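Local structure of transcriptional regulator, ROK family (Vibrio cholerae O1 biovar eltor, 1Z05) at residues A[285-288]-A[289-292]; A[339-342]-A[343-347]. The protein probably binds DNA as a zinc-containing transcriptional regulator of the ROK family, a homologue of Escherichia coli Mlc, with a likely role in controlling carbohydrate metabolism genes. All coordinates share one frame; numbering follows the deposited sequence.

Interaction 1: residues A[285-288]-A[289-292]; sequences GCLE and TVAS. With ZN (zinc ion), chain B.
Cys-286 and Thr-289 meet through one carbonyl oxygen that is held twice. The hydroxyl of Thr-289 comes to it in the carbonyl plane, OG1 to Cys-286 O 2.6 Å. The backbone amide of the same threonine arrives from above that plane, N to Cys-286 O 3.0 Å. The hydroxyl gets there because chi1 (67°) sets OG1 between the residue's own N and carbonyl carbon; the amide bond belongs to the turn itself. One residue on, Val-290 N repeats the i to i-3 step with a 3.1 Å bond to Leu-287 O. The chain thus coils into a short, weakly bonded helix directly after the zinc ligand. Cys-286 SG binds zinc at 2.3 Å, and His-269, Cys-279 and Cys-281 complete the four-ligand site. The sequence from Cys-279 to Glu-288 follows the CXCGXXGCXE signature of ROK proteins.

The turn is packed unevenly. On its buried side Leu-287, its CG anti to the backbone N, lays CD1 against Ala-291 CB at 3.9 Å, with Val-290 CG2 a looser neighbour. Leu-287 and Ala-291 also touch Leu-246 of strand 246-252, and all three side chains meet helix 332-356. The other side is looser and partly open to solvent: Glu-288, its chain extended beyond CG, is only partly buried, and so is Thr-289. At the far end Ser-292, the N-cap residue of helix 293-305, turns its OG to Glu-288 O, 3.1 Å, and that hydroxyl also bonds Ala-295 N.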
loop_
_atom_site.group_PDB
_atom_site.type_symbol
_atom_site.label_atom_id
_atom_site.label_comp_id
_atom_site.label_asym_id
_atom_site.label_seq_id
_atom_site.Cartn_x
_atom_site.Cartn_y
_atom_site.Cartn_z
ATOM N N GLY A 285 3.418 16.830 -21.431
ATOM C CA GLY A 285 4.251 15.625 -21.472
ATOM C C GLY A 285 3.791 14.434 -20.647
ATOM O O GLY A 285 4.567 13.502 -20.417
ATOM N N CYS A 286 2.530 14.466 -20.204
ATOM C CA CYS A 286 1.915 13.365 -19.456
ATOM C C CYS A 286 1.943 12.059 -20.249
ATOM O O CYS A 286 1.888 12.079 -21.480
ATOM C CB CYS A 286 0.465 13.729 -19.090
ATOM S SG CYS A 286 0.306 15.177 -18.005
ATOM N N LEU A 287 2.029 10.924 -19.556
ATOM C CA LEU A 287 1.990 9.626 -20.222
ATOM C C LEU A 287 0.776 9.461 -21.154
ATOM O O LEU A 287 0.895 8.910 -22.245
ATOM C CB LEU A 287 2.040 8.476 -19.205
ATOM C CG LEU A 287 2.047 7.042 -19.734
ATOM C CD1 LEU A 287 3.339 6.730 -20.539
ATOM C CD2 LEU A 287 1.888 6.036 -18.593
ATOM N N GLU A 288 -0.395 9.931 -20.743
ATOM C CA GLU A 288 -1.555 9.711 -21.606
ATOM C C GLU A 288 -1.561 10.514 -22.921
ATOM O O GLU A 288 -2.366 10.233 -23.809
ATOM C CB GLU A 288 -2.883 9.791 -20.840
ATOM C CG GLU A 288 -3.333 11.143 -20.402
ATOM C CD GLU A 288 -4.756 11.082 -19.866
ATOM O OE1 GLU A 288 -5.076 10.151 -19.081
ATOM O OE2 GLU A 288 -5.559 11.954 -20.243
ATOM N N THR A 289 -0.641 11.472 -23.057
ATOM C CA THR A 289 -0.478 12.218 -24.313
ATOM C C THR A 289 0.209 11.377 -25.394
ATOM O O THR A 289 0.196 11.748 -26.572
ATOM C CB THR A 289 0.319 13.540 -24.139
ATOM O OG1 THR A 289 1.683 13.251 -23.789
ATOM C CG2 THR A 289 -0.315 14.425 -23.076
ATOM N N VAL A 290 0.820 10.260 -24.993
ATOM C CA VAL A 290 1.551 9.416 -25.925
ATOM C C VAL A 290 1.113 7.944 -25.873
ATOM O O VAL A 290 1.513 7.146 -26.725
ATOM C CB VAL A 290 3.106 9.494 -25.699
ATOM C CG1 VAL A 290 3.637 10.900 -25.905
ATOM C CG2 VAL A 290 3.497 8.975 -24.306
ATOM N N ALA A 291 0.310 7.577 -24.876
ATOM C CA ALA A 291 0.056 6.159 -24.622
ATOM C C ALA A 291 -1.414 5.763 -24.500
ATOM O O ALA A 291 -1.737 4.578 -24.390
ATOM C CB ALA A 291 0.852 5.687 -23.410
ATOM N N SER A 292 -2.303 6.744 -24.535
ATOM C CA SER A 292 -3.737 6.476 -24.561
ATOM C C SER A 292 -4.078 5.899 -25.934
ATOM O O SER A 292 -3.301 6.073 -26.886
ATOM C CB SER A 292 -4.515 7.769 -24.336
ATOM O OG SER A 292 -4.402 8.641 -25.450
HETATM ZN ZN ZN B . -1.940 15.261 -17.708
#

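Interaction 2: residues A[339-342]-A[343-347]; sequences QQLG and RYLGA. With SO4 (sulfate ion), chain H.
Gly-342 O accepts a short bond from Gly-346 N, 2.7 Å long with an N-H...O angle of 155°, one of the successive i to i-4 bonds of this regular helix. The side chains add a more individual pattern, and Arg-343 dominates it. Its chain bends at chi3 (-62°), folding the guanidinium back along the helix so that one face lies over Gln-340 CA and Gln-339 O, with Gln-340 CA 3.5 Å above the plane and displaced toward the rim. From there NH1 reaches a water at 2.9 Å, which in turn lies 2.7 Å from Gln-339 OE1 and bridges the two side chains.

The edge of the guanidinium is taken by a sulfate ion, probably from the crystallisation liquor. Arg-343 NE donates to sulfate O2 at 2.8 Å, while the bonds from NE and NH2 to O3 are weak. Tyr-344 borders the same anion with one ring face, CE1 lying 3.6 Å from sulfate O1. Gln-340, which has two deposited conformers, touches both residues. In the one described, its CB and CG lie by Arg-343 NH2, and its extended chain runs alongside the tyrosine and brings NE2 to the ring edge, 3.8 Å from CE2, the amide plane turned 73° against the ring.

On the buried flank of the helix, Leu-341 CG packs on Leu-345 CD1 at 3.8 Å. Helix 332-356 has neighbours on several sides: Gln-339 and Arg-343 touch helix 371-385, Gln-340 and Leu-341 touch helix 293-305, Leu-341 and Tyr-344 meet the short helix 288-291, and the chain then runs on into strand 360-364 of the sheet.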
loop_
_atom_site.group_PDB
_atom_site.type_symbol
_atom_site.label_atom_id
_atom_site.label_comp_id
_atom_site.label_asym_id
_atom_site.label_seq_id
_atom_site.Cartn_x
_atom_site.Cartn_y
_atom_site.Cartn_z
ATOM N N GLN A 339 6.514 -0.078 -30.862
ATOM C CA GLN A 339 7.792 -0.037 -30.135
ATOM C C GLN A 339 7.921 1.254 -29.331
ATOM O O GLN A 339 8.313 1.215 -28.169
ATOM C CB GLN A 339 8.997 -0.265 -31.069
ATOM C CG GLN A 339 9.064 -1.692 -31.598
ATOM C CD GLN A 339 10.113 -1.885 -32.679
ATOM O OE1 GLN A 339 10.529 -0.930 -33.342
ATOM N NE2 GLN A 339 10.533 -3.130 -32.871
ATOM N N GLN A 340 7.568 2.380 -29.942
ATOM C CA GLN A 340 7.565 3.668 -29.252
ATOM C C GLN A 340 6.629 3.671 -28.036
ATOM O O GLN A 340 6.979 4.188 -26.976
ATOM C CB GLN A 340 7.186 4.788 -30.222
ATOM C CG GLN A 340 7.328 6.182 -29.640
ATOM C CD GLN A 340 6.939 7.275 -30.622
ATOM O OE1 GLN A 340 7.344 7.261 -31.785
ATOM N NE2 GLN A 340 6.153 8.234 -30.148
ATOM N N LEU A 341 5.441 3.093 -28.205
ATOM C CA LEU A 341 4.499 2.895 -27.103
ATOM C C LEU A 341 5.141 2.085 -25.972
ATOM O O LEU A 341 5.049 2.468 -24.806
ATOM C CB LEU A 341 3.233 2.184 -27.592
ATOM C CG LEU A 341 2.209 1.773 -26.523
ATOM C CD1 LEU A 341 1.643 2.970 -25.774
ATOM C CD2 LEU A 341 1.078 0.975 -27.162
ATOM N N GLY A 342 5.778 0.971 -26.328
ATOM C CA GLY A 342 6.506 0.131 -25.375
ATOM C C GLY A 342 7.581 0.857 -24.586
ATOM O O GLY A 342 7.754 0.615 -23.394
ATOM N N ARG A 343 8.310 1.753 -25.247
ATOM C CA ARG A 343 9.328 2.546 -24.567
ATOM C C ARG A 343 8.738 3.436 -23.475
ATOM O O ARG A 343 9.261 3.492 -22.358
ATOM C CB ARG A 343 10.177 3.347 -25.572
ATOM C CG ARG A 343 11.090 2.426 -26.410
ATOM C CD ARG A 343 12.196 3.172 -27.152
ATOM N NE ARG A 343 11.654 4.124 -28.125
ATOM C CZ ARG A 343 11.307 3.811 -29.372
ATOM N NH1 ARG A 343 11.446 2.567 -29.819
ATOM N NH2 ARG A 343 10.834 4.746 -30.177
ATOM N N TYR A 344 7.629 4.098 -23.793
ATOM C CA TYR A 344 6.943 4.954 -22.835
ATOM C C TYR A 344 6.309 4.163 -21.686
ATOM O O TYR A 344 6.397 4.574 -20.530
ATOM C CB TYR A 344 5.895 5.809 -23.540
ATOM C CG TYR A 344 6.465 6.975 -24.324
ATOM C CD1 TYR A 344 7.287 7.918 -23.706
ATOM C CD2 TYR A 344 6.142 7.159 -25.669
ATOM C CE1 TYR A 344 7.800 9.005 -24.417
ATOM C CE2 TYR A 344 6.640 8.249 -26.387
ATOM C CZ TYR A 344 7.467 9.162 -25.754
ATOM O OH TYR A 344 7.966 10.238 -26.450
ATOM N N LEU A 345 5.670 3.044 -22.014
ATOM C CA LEU A 345 5.126 2.137 -20.996
ATOM C C LEU A 345 6.232 1.566 -20.112
ATOM O O LEU A 345 6.076 1.493 -18.899
ATOM C CB LEU A 345 4.330 0.995 -21.634
ATOM C CG LEU A 345 3.039 1.399 -22.339
ATOM C CD1 LEU A 345 2.445 0.186 -23.046
ATOM C CD2 LEU A 345 2.043 2.027 -21.363
ATOM N N GLY A 346 7.346 1.179 -20.734
ATOM C CA GLY A 346 8.517 0.698 -20.026
ATOM C C GLY A 346 9.058 1.698 -19.014
ATOM O O GLY A 346 9.464 1.311 -17.922
ATOM N N ALA A 347 9.078 2.980 -19.384
ATOM C CA ALA A 347 9.476 4.051 -18.471
ATOM C C ALA A 347 8.543 4.149 -17.253
ATOM O O ALA A 347 8.997 4.274 -16.116
ATOM C CB ALA A 347 9.542 5.405 -19.218
HETATM S S SO4 H . 11.231 7.352 -26.676
HETATM O O1 SO4 H . 10.727 7.074 -25.332
HETATM O O2 SO4 H . 12.392 6.510 -26.943
HETATM O O3 SO4 H . 10.194 7.076 -27.667
HETATM O O4 SO4 H . 11.626 8.756 -26.762
HETATM O O HOH W 1 11.572 1.437 -32.514
#

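Overall arrangement
Interaction 1 comes first along the chain and interaction 2 some fifty residues later, yet their centres are only 11 Å apart and they pack directly on each other. Val-290 CG2 lies 3.5 Å from Tyr-344 CD2, and Ala-291 CB is 3.7 Å from Leu-341 CD1, which sets the short helix after the zinc ligand against the middle of helix 332-356. Helix 293-305, which starts right after 289-292, touches 339-342 as well. All four segments belong to the ROK family region. The zinc-bound loop is thereby joined to a long helix leading into strand 360-364, a member of the mixed five-stranded sheet that also contains strand 246-252.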